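Local coordinates for PGRP-Hd - Peptidoglycan recognition protein homologue (Alvinella pompejana, PDB 3EP1) that probably recognises bacterial peptidoglycan in innate immunity, as a PGRP homologue built on the N-acetylmuramoyl-L-alanine amidase fold, at residues A12-R17 with A69-G74; I20-R25 with G97-H102; E28-Q33 with Q101-R106; P36-L41 with A114-F119; F82-D87 with Q126-A131. All coordinates share one frame; numbering follows the deposited sequence.

Interaction 1 (A12-R17 with A69-G74)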
# COMPACT_ATOMS: atom_id res chain seq x y z
N ALA A 12 10.97 10.10 16.59
CA ALA A 12 11.93 11.19 16.81
C ALA A 12 13.21 11.08 16.00
O ALA A 12 14.30 11.29 16.52
CB ALA A 12 12.27 11.29 18.28
N ALA A 13 13.08 10.77 14.71
CA ALA A 13 14.25 10.62 13.86
C ALA A 13 14.95 11.95 13.58
O ALA A 13 14.30 12.99 13.47
CB ALA A 13 13.84 9.97 12.54
N ILE A 14 16.27 11.90 13.50
CA ILE A 14 17.06 13.08 13.17
C ILE A 14 17.18 13.06 11.65
O ILE A 14 17.27 11.99 11.05
CB ILE A 14 18.47 13.00 13.80
CG1 ILE A 14 18.36 13.07 15.33
CG2 ILE A 14 19.34 14.14 13.28
CD1 ILE A 14 19.69 12.91 16.03
N GLU A 15 17.17 14.22 11.01
CA GLU A 15 17.26 14.26 9.55
C GLU A 15 18.51 13.55 9.04
O GLU A 15 19.52 13.47 9.73
CB GLU A 15 17.24 15.71 9.05
CG GLU A 15 18.45 16.52 9.44
CD GLU A 15 18.44 17.91 8.85
OE1 GLU A 15 19.42 18.65 9.08
OE2 GLU A 15 17.45 18.28 8.18
N PRO A 16 18.45 13.03 7.82
CA PRO A 16 19.59 12.33 7.22
C PRO A 16 20.75 13.29 6.96
O PRO A 16 20.52 14.48 6.71
CB PRO A 16 19.02 11.80 5.90
CG PRO A 16 17.52 11.88 6.07
CD PRO A 16 17.34 13.14 6.85
N ARG A 17 21.97 12.79 7.03
CA ARG A 17 23.11 13.65 6.74
C ARG A 17 22.94 14.07 5.28
O ARG A 17 23.05 15.25 4.95
CB ARG A 17 24.41 12.88 6.90
CG ARG A 17 24.82 12.72 8.34
CD ARG A 17 26.06 11.87 8.47
NE ARG A 17 26.62 11.98 9.82
CZ ARG A 17 27.27 11.01 10.45
NH1 ARG A 17 27.45 9.84 9.85
NH2 ARG A 17 27.73 11.21 11.67
N ALA A 69 23.25 4.45 16.29
CA ALA A 69 24.34 3.51 16.05
C ALA A 69 24.83 3.62 14.61
O ALA A 69 26.03 3.54 14.35
CB ALA A 69 23.87 2.09 16.33
N ASP A 70 23.90 3.82 13.68
CA ASP A 70 24.29 3.92 12.29
C ASP A 70 25.04 5.21 12.01
O ASP A 70 26.00 5.21 11.24
CB ASP A 70 23.04 3.78 11.40
CG ASP A 70 22.41 2.39 11.51
OD1 ASP A 70 21.39 2.14 10.85
OD2 ASP A 70 22.93 1.56 12.27
N PHE A 71 24.62 6.31 12.62
CA PHE A 71 25.32 7.58 12.43
C PHE A 71 26.76 7.41 12.93
O PHE A 71 27.71 7.73 12.21
CB PHE A 71 24.65 8.71 13.21
CG PHE A 71 23.45 9.31 12.53
CD1 PHE A 71 23.49 9.63 11.18
CD2 PHE A 71 22.30 9.59 13.25
CE1 PHE A 71 22.40 10.23 10.56
CE2 PHE A 71 21.21 10.20 12.64
CZ PHE A 71 21.26 10.52 11.29
N LYS A 72 26.92 6.89 14.14
CA LYS A 72 28.24 6.69 14.73
C LYS A 72 29.21 5.94 13.82
O LYS A 72 30.40 6.23 13.81
CB LYS A 72 28.13 5.93 16.05
CG LYS A 72 27.62 6.75 17.22
CD LYS A 72 27.73 5.94 18.50
CE LYS A 72 26.78 4.73 18.53
NZ LYS A 72 25.38 5.07 18.97
N GLU A 73 28.68 4.98 13.07
CA GLU A 73 29.52 4.20 12.17
C GLU A 73 29.80 4.90 10.85
O GLU A 73 30.50 4.35 10.00
CB GLU A 73 28.87 2.85 11.90
CG GLU A 73 28.78 1.96 13.13
CD GLU A 73 28.07 0.66 12.84
OE1 GLU A 73 28.51 -0.07 11.91
OE2 GLU A 73 27.06 0.36 13.52
N GLY A 74 29.25 6.09 10.66
CA GLY A 74 29.49 6.83 9.44
C GLY A 74 28.42 6.79 8.36
O GLY A 74 28.62 7.34 7.28

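Interaction 2 (I20-R25 with G97-H102)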
# COMPACT_ATOMS: atom_id res chain seq x y z
N ILE A 20 20.08 10.30 -0.80
CA ILE A 20 20.28 9.98 -2.20
C ILE A 20 19.04 9.29 -2.75
O ILE A 20 18.66 8.21 -2.29
CB ILE A 20 21.52 9.06 -2.40
CG1 ILE A 20 22.77 9.77 -1.86
CG2 ILE A 20 21.69 8.72 -3.87
CD1 ILE A 20 24.08 9.03 -2.13
N LYS A 21 18.41 9.93 -3.74
CA LYS A 21 17.20 9.37 -4.34
C LYS A 21 17.51 8.13 -5.16
O LYS A 21 18.65 7.88 -5.52
CB LYS A 21 16.51 10.43 -5.21
CG LYS A 21 15.88 11.54 -4.39
CD LYS A 21 15.13 12.53 -5.25
CE LYS A 21 14.29 13.48 -4.41
NZ LYS A 21 15.10 14.31 -3.46
N MET A 22 16.48 7.35 -5.44
CA MET A 22 16.65 6.11 -6.18
C MET A 22 16.00 6.15 -7.56
O MET A 22 14.78 6.36 -7.68
CB MET A 22 16.07 4.96 -5.37
CG MET A 22 16.17 3.61 -6.02
SD MET A 22 15.56 2.32 -4.94
CE MET A 22 17.07 1.90 -4.08
N ASN A 23 16.81 5.95 -8.60
CA ASN A 23 16.31 5.96 -9.98
C ASN A 23 15.67 4.61 -10.31
O ASN A 23 16.36 3.59 -10.41
CB ASN A 23 17.46 6.24 -10.96
N GLY A 24 14.35 4.61 -10.48
CA GLY A 24 13.66 3.38 -10.81
C GLY A 24 13.16 2.62 -9.60
O GLY A 24 13.63 2.85 -8.47
N ARG A 25 12.21 1.73 -9.81
CA ARG A 25 11.67 0.93 -8.73
C ARG A 25 12.76 0.00 -8.22
O ARG A 25 13.83 -0.13 -8.83
CB ARG A 25 10.49 0.09 -9.19
CG ARG A 25 9.26 0.87 -9.57
CD ARG A 25 9.06 0.86 -11.07
NE ARG A 25 9.00 -0.50 -11.57
CZ ARG A 25 8.61 -0.83 -12.79
NH1 ARG A 25 8.25 0.11 -13.65
NH2 ARG A 25 8.57 -2.11 -13.16
N GLY A 97 11.87 5.12 -2.28
CA GLY A 97 12.63 5.99 -3.16
C GLY A 97 13.97 6.54 -2.72
O GLY A 97 14.46 7.49 -3.31
N VAL A 98 14.58 5.95 -1.70
CA VAL A 98 15.88 6.41 -1.22
C VAL A 98 16.84 5.23 -1.05
O VAL A 98 16.45 4.18 -0.54
CB VAL A 98 15.78 7.15 0.13
CG1 VAL A 98 17.15 7.60 0.59
CG2 VAL A 98 14.84 8.34 0.01
N VAL A 99 18.10 5.40 -1.46
CA VAL A 99 19.09 4.34 -1.34
C VAL A 99 19.56 4.17 0.11
O VAL A 99 19.91 5.14 0.79
CB VAL A 99 20.33 4.61 -2.24
CG1 VAL A 99 19.92 4.65 -3.71
CG2 VAL A 99 20.97 5.93 -1.86
N GLY A 100 19.54 2.92 0.58
CA GLY A 100 19.97 2.65 1.94
C GLY A 100 21.42 2.20 1.97
O GLY A 100 22.13 2.30 0.97
N GLN A 101 21.86 1.72 3.13
CA GLN A 101 23.21 1.21 3.32
C GLN A 101 23.08 -0.04 4.20
O GLN A 101 23.56 -0.08 5.33
CB GLN A 101 24.09 2.28 3.99
CG GLN A 101 24.40 3.45 3.05
CD GLN A 101 25.03 4.65 3.75
OE1 GLN A 101 24.38 5.33 4.54
NE2 GLN A 101 26.30 4.90 3.46
N HIS A 102 22.42 -1.06 3.65
CA HIS A 102 22.14 -2.31 4.34
C HIS A 102 22.78 -3.56 3.72
O HIS A 102 23.09 -4.52 4.43
CB HIS A 102 20.63 -2.50 4.41
CG HIS A 102 19.93 -2.21 3.11
ND1 HIS A 102 19.91 -3.10 2.06
CD2 HIS A 102 19.28 -1.10 2.68
CE1 HIS A 102 19.28 -2.55 1.04
NE2 HIS A 102 18.89 -1.34 1.39
O HOH W 1 20.73 7.75 0.83

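Interaction 3 (E28-Q33 with Q101-R106)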
# COMPACT_ATOMS: atom_id res chain seq x y z
N GLU A 28 14.31 -5.79 -5.77
CA GLU A 28 14.60 -6.78 -4.74
C GLU A 28 14.56 -6.26 -3.30
O GLU A 28 14.93 -5.12 -3.03
CB GLU A 28 15.93 -7.49 -5.03
CG GLU A 28 17.15 -6.59 -5.19
CD GLU A 28 18.29 -7.30 -5.89
OE1 GLU A 28 19.37 -6.70 -6.07
OE2 GLU A 28 18.09 -8.47 -6.27
N ILE A 29 14.08 -7.10 -2.40
CA ILE A 29 13.98 -6.75 -0.99
C ILE A 29 14.96 -7.57 -0.16
O ILE A 29 14.91 -8.80 -0.16
CB ILE A 29 12.55 -7.02 -0.44
CG1 ILE A 29 11.53 -6.10 -1.11
CG2 ILE A 29 12.53 -6.80 1.06
CD1 ILE A 29 11.24 -6.41 -2.56
N PHE A 30 15.86 -6.90 0.55
CA PHE A 30 16.84 -7.60 1.37
C PHE A 30 16.40 -7.63 2.82
O PHE A 30 16.17 -6.59 3.43
CB PHE A 30 18.21 -6.92 1.25
CG PHE A 30 18.85 -7.10 -0.09
CD1 PHE A 30 19.22 -8.37 -0.53
CD2 PHE A 30 19.06 -6.01 -0.93
CE1 PHE A 30 19.77 -8.55 -1.80
CE2 PHE A 30 19.61 -6.18 -2.20
CZ PHE A 30 19.97 -7.45 -2.63
N LEU A 31 16.30 -8.84 3.38
CA LEU A 31 15.87 -9.03 4.76
C LEU A 31 17.02 -9.21 5.75
O LEU A 31 17.87 -10.09 5.58
CB LEU A 31 14.93 -10.23 4.87
CG LEU A 31 13.42 -10.00 4.71
CD1 LEU A 31 12.68 -11.30 4.93
CD2 LEU A 31 12.93 -8.96 5.71
N TRP A 32 17.03 -8.37 6.78
CA TRP A 32 18.06 -8.42 7.82
C TRP A 32 17.39 -8.40 9.17
O TRP A 32 16.42 -7.68 9.37
CB TRP A 32 18.98 -7.21 7.75
CG TRP A 32 19.86 -7.18 6.57
CD1 TRP A 32 19.54 -6.77 5.31
CD2 TRP A 32 21.25 -7.54 6.54
NE1 TRP A 32 20.65 -6.85 4.50
CE2 TRP A 32 21.71 -7.32 5.23
CE3 TRP A 32 22.15 -8.02 7.51
CZ2 TRP A 32 23.03 -7.57 4.84
CZ3 TRP A 32 23.46 -8.27 7.13
CH2 TRP A 32 23.89 -8.04 5.80
N GLN A 33 17.92 -9.17 10.11
CA GLN A 33 17.38 -9.20 11.46
C GLN A 33 18.26 -8.29 12.31
O GLN A 33 19.47 -8.21 12.07
CB GLN A 33 17.45 -10.62 12.02
CG GLN A 33 18.83 -11.01 12.52
CD GLN A 33 18.90 -12.43 13.02
OE1 GLN A 33 18.07 -12.86 13.82
NE2 GLN A 33 19.90 -13.17 12.56
N GLN A 101 21.86 1.72 3.13
CA GLN A 101 23.21 1.21 3.32
C GLN A 101 23.08 -0.04 4.20
O GLN A 101 23.56 -0.08 5.33
CB GLN A 101 24.09 2.28 3.99
CG GLN A 101 24.40 3.45 3.05
CD GLN A 101 25.03 4.65 3.75
OE1 GLN A 101 24.38 5.33 4.54
NE2 GLN A 101 26.30 4.90 3.46
N HIS A 102 22.42 -1.06 3.65
CA HIS A 102 22.14 -2.31 4.34
C HIS A 102 22.78 -3.56 3.72
O HIS A 102 23.09 -4.52 4.43
CB HIS A 102 20.63 -2.50 4.41
CG HIS A 102 19.93 -2.21 3.11
ND1 HIS A 102 19.91 -3.10 2.06
CD2 HIS A 102 19.28 -1.10 2.68
CE1 HIS A 102 19.28 -2.55 1.04
NE2 HIS A 102 18.89 -1.34 1.39
N THR A 103 22.96 -3.57 2.41
CA THR A 103 23.57 -4.72 1.76
C THR A 103 24.67 -4.23 0.82
O THR A 103 24.41 -3.85 -0.32
CB THR A 103 22.52 -5.54 0.97
OG1 THR A 103 22.07 -4.78 -0.15
CG2 THR A 103 21.33 -5.85 1.85
N LYS A 104 25.90 -4.25 1.32
CA LYS A 104 27.06 -3.78 0.58
C LYS A 104 27.05 -4.18 -0.88
O LYS A 104 26.97 -5.36 -1.21
CB LYS A 104 28.35 -4.26 1.25
N GLY A 105 27.12 -3.17 -1.74
CA GLY A 105 27.14 -3.41 -3.17
C GLY A 105 25.80 -3.59 -3.86
O GLY A 105 25.73 -3.49 -5.08
N ARG A 106 24.74 -3.81 -3.09
CA ARG A 106 23.41 -4.03 -3.66
C ARG A 106 22.33 -3.03 -3.23
O ARG A 106 21.14 -3.29 -3.38
CB ARG A 106 22.93 -5.44 -3.28
CG ARG A 106 24.00 -6.52 -3.38
CD ARG A 106 24.00 -7.18 -4.72
NE ARG A 106 23.05 -8.29 -4.79
CZ ARG A 106 22.00 -8.33 -5.61
NH1 ARG A 106 21.76 -7.31 -6.44
NH2 ARG A 106 21.21 -9.40 -5.62

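Interaction 4 (P36-L41 with A114-F119)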
# COMPACT_ATOMS: atom_id res chain seq x y z
N PRO A 36 19.73 -11.10 18.09
CA PRO A 36 19.37 -11.50 19.46
C PRO A 36 19.83 -10.41 20.43
O PRO A 36 19.22 -10.21 21.47
CB PRO A 36 20.14 -12.81 19.63
CG PRO A 36 21.37 -12.58 18.80
CD PRO A 36 20.77 -11.98 17.54
N ASP A 37 20.90 -9.72 20.06
CA ASP A 37 21.45 -8.64 20.88
C ASP A 37 20.71 -7.30 20.69
O ASP A 37 21.27 -6.24 20.92
CB ASP A 37 22.93 -8.45 20.57
N THR A 38 19.45 -7.35 20.27
CA THR A 38 18.70 -6.11 20.08
C THR A 38 18.39 -5.44 21.42
O THR A 38 18.49 -4.22 21.53
CB THR A 38 17.36 -6.36 19.34
OG1 THR A 38 17.62 -6.94 18.06
CG2 THR A 38 16.60 -5.06 19.15
N CYS A 39 18.04 -6.22 22.43
CA CYS A 39 17.72 -5.63 23.73
C CYS A 39 18.89 -4.87 24.37
O CYS A 39 18.75 -4.32 25.47
CB CYS A 39 17.19 -6.70 24.69
SG CYS A 39 15.46 -7.23 24.39
N SER A 40 20.03 -4.85 23.69
CA SER A 40 21.19 -4.13 24.18
C SER A 40 21.06 -2.66 23.78
O SER A 40 20.65 -2.35 22.66
CB SER A 40 22.46 -4.70 23.57
OG SER A 40 22.54 -6.10 23.81
N LEU A 41 21.41 -1.78 24.71
CA LEU A 41 21.32 -0.32 24.53
C LEU A 41 20.93 0.16 25.91
O LEU A 41 21.53 1.08 26.46
CB LEU A 41 20.23 0.05 23.54
N ALA A 114 14.58 -4.32 7.91
CA ALA A 114 15.12 -4.96 9.10
C ALA A 114 13.96 -5.51 9.91
O ALA A 114 12.93 -4.84 10.06
CB ALA A 114 15.89 -3.95 9.94
N VAL A 115 14.11 -6.74 10.41
CA VAL A 115 13.08 -7.35 11.24
C VAL A 115 13.63 -7.35 12.67
O VAL A 115 14.69 -7.92 12.95
CB VAL A 115 12.71 -8.78 10.76
CG1 VAL A 115 12.04 -8.69 9.40
CG2 VAL A 115 13.95 -9.67 10.69
N ILE A 116 12.91 -6.69 13.56
CA ILE A 116 13.34 -6.53 14.93
C ILE A 116 13.27 -7.76 15.82
O ILE A 116 12.21 -8.14 16.29
CB ILE A 116 12.57 -5.37 15.57
CG1 ILE A 116 12.66 -4.13 14.66
CG2 ILE A 116 13.14 -5.06 16.94
CD1 ILE A 116 11.91 -2.90 15.15
N GLY A 117 14.43 -8.36 16.05
CA GLY A 117 14.50 -9.54 16.89
C GLY A 117 15.56 -10.54 16.46
O GLY A 117 16.41 -10.22 15.62
N ASP A 118 15.52 -11.73 17.06
CA ASP A 118 16.46 -12.82 16.76
C ASP A 118 15.62 -13.96 16.24
O ASP A 118 14.73 -14.45 16.93
CB ASP A 118 17.23 -13.26 18.03
CG ASP A 118 17.93 -14.64 17.88
OD1 ASP A 118 18.43 -14.96 16.77
OD2 ASP A 118 18.00 -15.39 18.89
N PHE A 119 15.91 -14.36 15.01
CA PHE A 119 15.16 -15.44 14.37
C PHE A 119 16.10 -16.57 13.97
O PHE A 119 15.89 -17.25 12.98
CB PHE A 119 14.41 -14.87 13.17
CG PHE A 119 13.50 -13.73 13.54
CD1 PHE A 119 12.35 -13.96 14.30
CD2 PHE A 119 13.84 -12.41 13.22
CE1 PHE A 119 11.57 -12.90 14.75
CE2 PHE A 119 13.06 -11.35 13.67
CZ PHE A 119 11.92 -11.59 14.44

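Interaction 5 (F82-D87 with Q126-A131)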
# COMPACT_ATOMS: atom_id res chain seq x y z
N PHE A 82 12.91 0.41 5.80
CA PHE A 82 11.80 0.12 6.70
C PHE A 82 12.22 -0.91 7.74
O PHE A 82 13.18 -1.64 7.55
CB PHE A 82 10.61 -0.47 5.93
CG PHE A 82 9.99 0.46 4.94
CD1 PHE A 82 10.34 0.41 3.60
CD2 PHE A 82 9.05 1.41 5.35
CE1 PHE A 82 9.78 1.28 2.68
CE2 PHE A 82 8.49 2.28 4.44
CZ PHE A 82 8.85 2.22 3.10
N LEU A 83 11.48 -0.95 8.85
CA LEU A 83 11.74 -1.91 9.92
C LEU A 83 10.39 -2.40 10.41
O LEU A 83 9.41 -1.66 10.42
CB LEU A 83 12.52 -1.25 11.06
CG LEU A 83 13.85 -0.57 10.74
CD1 LEU A 83 13.60 0.85 10.26
CD2 LEU A 83 14.73 -0.54 11.99
N ILE A 84 10.33 -3.66 10.83
CA ILE A 84 9.08 -4.27 11.28
C ILE A 84 9.27 -5.01 12.61
O ILE A 84 10.21 -5.78 12.76
CB ILE A 84 8.59 -5.29 10.21
CG1 ILE A 84 8.57 -4.61 8.83
CG2 ILE A 84 7.23 -5.85 10.59
CD1 ILE A 84 8.16 -5.51 7.68
N ASP A 85 8.40 -4.76 13.59
CA ASP A 85 8.53 -5.45 14.88
C ASP A 85 7.64 -6.69 14.93
O ASP A 85 6.84 -6.93 14.03
CB ASP A 85 8.23 -4.51 16.07
CG ASP A 85 6.79 -4.02 16.11
OD1 ASP A 85 5.90 -4.68 15.54
OD2 ASP A 85 6.56 -2.98 16.76
N GLN A 86 7.76 -7.45 16.01
CA GLN A 86 7.02 -8.70 16.16
C GLN A 86 5.50 -8.60 16.30
O GLN A 86 4.79 -9.61 16.22
CB GLN A 86 7.64 -9.51 17.30
CG GLN A 86 9.13 -9.78 17.02
CD GLN A 86 9.83 -10.53 18.12
OE1 GLN A 86 9.77 -10.15 19.29
NE2 GLN A 86 10.53 -11.61 17.76
N ASP A 87 5.00 -7.38 16.48
CA ASP A 87 3.57 -7.17 16.59
C ASP A 87 3.00 -6.64 15.28
O ASP A 87 1.86 -6.19 15.24
CB ASP A 87 3.24 -6.20 17.73
CG ASP A 87 3.45 -6.83 19.10
OD1 ASP A 87 2.88 -7.91 19.35
OD2 ASP A 87 4.18 -6.25 19.93
N GLN A 126 3.33 -14.38 13.37
CA GLN A 126 2.49 -14.29 12.20
C GLN A 126 2.20 -12.83 11.91
O GLN A 126 2.05 -12.44 10.75
CB GLN A 126 1.17 -15.04 12.42
CG GLN A 126 0.27 -15.05 11.21
CD GLN A 126 0.86 -15.84 10.05
OE1 GLN A 126 1.15 -17.03 10.18
NE2 GLN A 126 1.03 -15.18 8.91
N ALA A 127 2.14 -12.03 12.97
CA ALA A 127 1.86 -10.61 12.85
C ALA A 127 2.94 -9.91 12.04
O ALA A 127 2.65 -9.01 11.26
CB ALA A 127 1.74 -9.98 14.22
N LEU A 128 4.18 -10.32 12.25
CA LEU A 128 5.33 -9.74 11.56
C LEU A 128 5.30 -10.13 10.08
O LEU A 128 5.56 -9.30 9.21
CB LEU A 128 6.63 -10.21 12.23
CG LEU A 128 7.94 -9.54 11.80
CD1 LEU A 128 8.99 -9.76 12.87
CD2 LEU A 128 8.41 -10.09 10.47
N GLN A 129 4.99 -11.39 9.81
CA GLN A 129 4.91 -11.87 8.43
C GLN A 129 3.87 -11.12 7.61
O GLN A 129 4.14 -10.73 6.48
CB GLN A 129 4.58 -13.35 8.39
CG GLN A 129 5.74 -14.25 8.72
CD GLN A 129 5.34 -15.71 8.73
OE1 GLN A 129 4.73 -16.20 7.78
NE2 GLN A 129 5.68 -16.41 9.80
N ASP A 130 2.68 -10.93 8.18
CA ASP A 130 1.61 -10.23 7.48
C ASP A 130 1.99 -8.79 7.17
O ASP A 130 1.67 -8.28 6.10
CB ASP A 130 0.32 -10.26 8.29
CG ASP A 130 -0.20 -11.67 8.51
OD1 ASP A 130 -0.63 -11.98 9.64
OD2 ASP A 130 -0.17 -12.48 7.56
N ALA A 131 2.68 -8.13 8.11
CA ALA A 131 3.11 -6.75 7.91
C ALA A 131 4.11 -6.76 6.77
O ALA A 131 4.07 -5.90 5.88
CB ALA A 131 3.75 -6.19 9.18

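Interaction 1 (A12-R17 with A69-G74)
Ile14 meets Phe71 with its branch carbon, CB lying 4.1 Å from CE2 of the ring and approaching it obliquely. Its backbone O is held by Gln67 NE2, one turn earlier on the helix that carries Phe71. At Glu15 the side chain turns away and the main chain makes the contact, O standing 3.8 Å from Phe71 CZ. Pro16 carries the chain past the ring to Arg17, whose side chain does most of the work. With CG anti to the carbonyl carbon (chi1 -78°) and the chain extended from there to NE, Arg17 slides past Phe71 in the opposite direction. Its guanidinium has Phe71 CD1 over the centre of one face, 4.0 Å above the plane, the two planes being 58° apart, while Gly74 C lies at the edge. Arg17 NH1 donates to Phe71 O over 3.2 Å. This oxygen also receives Gly74 N, at 2.7 Å, in the Schellman motif that closes the helix; the two donors reach it from opposite faces of the carbonyl plane. The contact lies on the surface, where the loop leading toward strand 26-33 runs over the C-terminal end of helix 59-72.

Interaction 2 (I20-R25 with G97-H102)
The flat groups that meet between Ile20-Met22 and Gly97-Val99 are peptide planes, and their two carbonyls are used differently. Ile20 O takes Val99 N almost in line with its C=O bond, at 3.0 Å and with an N-H...O angle of 166°. Gly97 O instead receives Met22 N from above its carbonyl plane, 53° out of it, at 2.9 Å. Alpha hydrogens add to both acceptors, Val98 CA facing Ile20 O and Lys21 CA facing Gly97 O. Around the Lys21-Val98 pair this makes a single isolated beta bridge between two loops, one leading into strand 26-33 and the other running from strand 90-92 to strand 110-115. A water extends the pairing by accepting from Ile20 N and donating to Val99 O, a carbonyl that Arg94 NH1 also binds. On the side-chain level Val99 carries the apolar contact with both methyls. CG2, placed between the backbone N and the carbonyl carbon, presses on Ile20 CB at 3.2 Å, tighter than usual carbon packing, and CG1 meets Met22 CE at 4.0 Å. Met22 CG is anti to the backbone N (chi1 179°), and a bend at chi3 brings CE round to that methyl. An alanine in place of Val99 would probably open a gap between Ile20 and Met22, leaving the Met22 methyl freer to turn. Val98 points mainly the other way, yet its CG1 still touches Ile20 O at 3.3 Å, and its side chain packs on Gln19.

Interaction 3 (E28-Q33 with Q101-R106)
Arg106 reaches across the edge of the Phe30 ring to Glu28. Its CB begins the contact, 3.6 Å from Phe30 CZ, and bends at chi2 (-92°) and chi3 turn CD and then NE out of an extended course. NE passes Phe30 CZ at 3.9 Å. The guanidinium sets its face against the edge of the ring, with Phe30 CZ 3.6 Å above its centre and the planes 78° apart, a T-shaped arrangement in which the guanidinium supplies the face. At the tip, NH1 forms a salt bridge with Glu28 OE1, modelled at a doubtfully short 2.5 Å, while NH2 makes a weak bond to OE2. Carboxylate and guanidinium planes stand 74° apart, so this is not a flat, two-pronged pairing. One face of Phe30 is covered by Thr103, whose CB makes a CH-pi contact 4.3 Å from the ring centroid, and His102 CE1 lies at the ring edge. Farther along strand 26-33, the Trp32 indole has Thr103 CG2 at its edge, and CZ2 touches His102 O at 3.1 Å. Thr103 to Arg106 form a type II turn, closed by Arg106 N on Thr103 O. Glu28 OE2 has a second partner, Arg152 NE on the next strand. With two arginines as partners, the Glu28 carboxylate is likely to stay ionised despite its burial, and its charge would partly offset the repulsion between them.

Interaction 4 (P36-L41 with A114-F119)
Thr38 OG1 lies near Gly117 N across the contact but is gripped by two other groups, with hydrogen bonds to Gly35 O and Thr34 OG1. The 4.0 Å from Thr38 OG1 to Gly117 N is too long for a bond; that N-H is taken by Thr34 OG1, which thereby links the two segments at second hand. The same rotation of Thr38 places CG2 anti to the backbone N, where it meets Ile116 CG2 at 4.1 Å, the two side chains crossing at about a right angle. This joins the loop after strand 26-33 to the end of strand 110-115, two parallel neighbours in the mixed central sheet of the amidase-like fold. Helix 59-72 adds to the packing, with Ile62 against Thr38 and Thr59 against Ile116. Gly117 has phi 146° and psi -170°, a conformation in which a side chain would jam against the preceding carbonyl. Beyond it Asp118 lies beside the Pro36 ring; the model is too tight here for exact separations of Asp118 CB to carry meaning. Asp118 CG is anti to the backbone N (chi1 164°), with the carboxylate beside Pro36 CB. One carboxylate oxygen, OD1, is bound by Gly120 N.

Interaction 5 (F82-D87 with Q126-A131)
Ile84 and Leu128 pack where helix 126-141 lies against the central sheet of the amidase-like fold, at the end of strand 82-84 and the turn that follows. The first shell begins with apolar side chains: Ile84 CG2, anti to its backbone N, touches Leu128 CG at 3.9 Å and Ala131 CB, one turn on, at 3.8 Å. Leu128 crosses Ile84 obliquely. Methine and methyl groups of the helix also pack on main-chain oxygens. Leu128 CG, anti to the backbone N (chi1 -170°), lies 3.6 Å from Asp85 O, and CD1 continues over the turn to Gln86, 4.0 Å from its CA. Ala127 fits its CB against the main chain beyond, 3.7 Å from Gln86 O. No hydrogen bond passes directly between the segments. An alanine here in place of Leu128 would probably open a gap beside Ile84 CG2 and over the Asp85-Gln86 turn, where the branched end of the leucine had been packed. Outside this shell, Leu128 also touches Val115 and Phe119, which tie it to the neighbouring strand and the loop after it. Ser125 OG, just ahead of the helical segment, bonds both Gln86 O and Leu128 N and so couples the turn to the start of the helix. Strand 82-84 is itself fixed by backbone bonding of Ile84 with Ala114. The turn is shaped by Asp85, whose side chain points away from the helix: OD2 bonds Tyr91 OH and OD1 takes Val89 N. In an Asx turn, OD1 also receives Asp87 N at 3.0 Å, from above the carboxylate plane.

Interactions 3, 4 and 5 reach the same mixed sheet and meet through strand 110-115. Trp32 O, in interaction 3, lies 2.7 Å from Val115 N of interaction 4, a probable hydrogen bond, and Ile84 O of interaction 5 is 3.0 Å from Ile116 N, also a probable hydrogen bond. Centres of interactions 4 and 5 are about 13 Å apart, and Phe119 packs on Gln86 between them. Interaction 2 shares Gln101 and His102 with interaction 3, their centres about 12 Å apart, so one loop passes from the surface bridge to the strand. Interaction 1 adjoins interaction 2 in sequence but lies about 17 Å away, centre to centre, and about 23 Å from interaction 5, across the chain's centre.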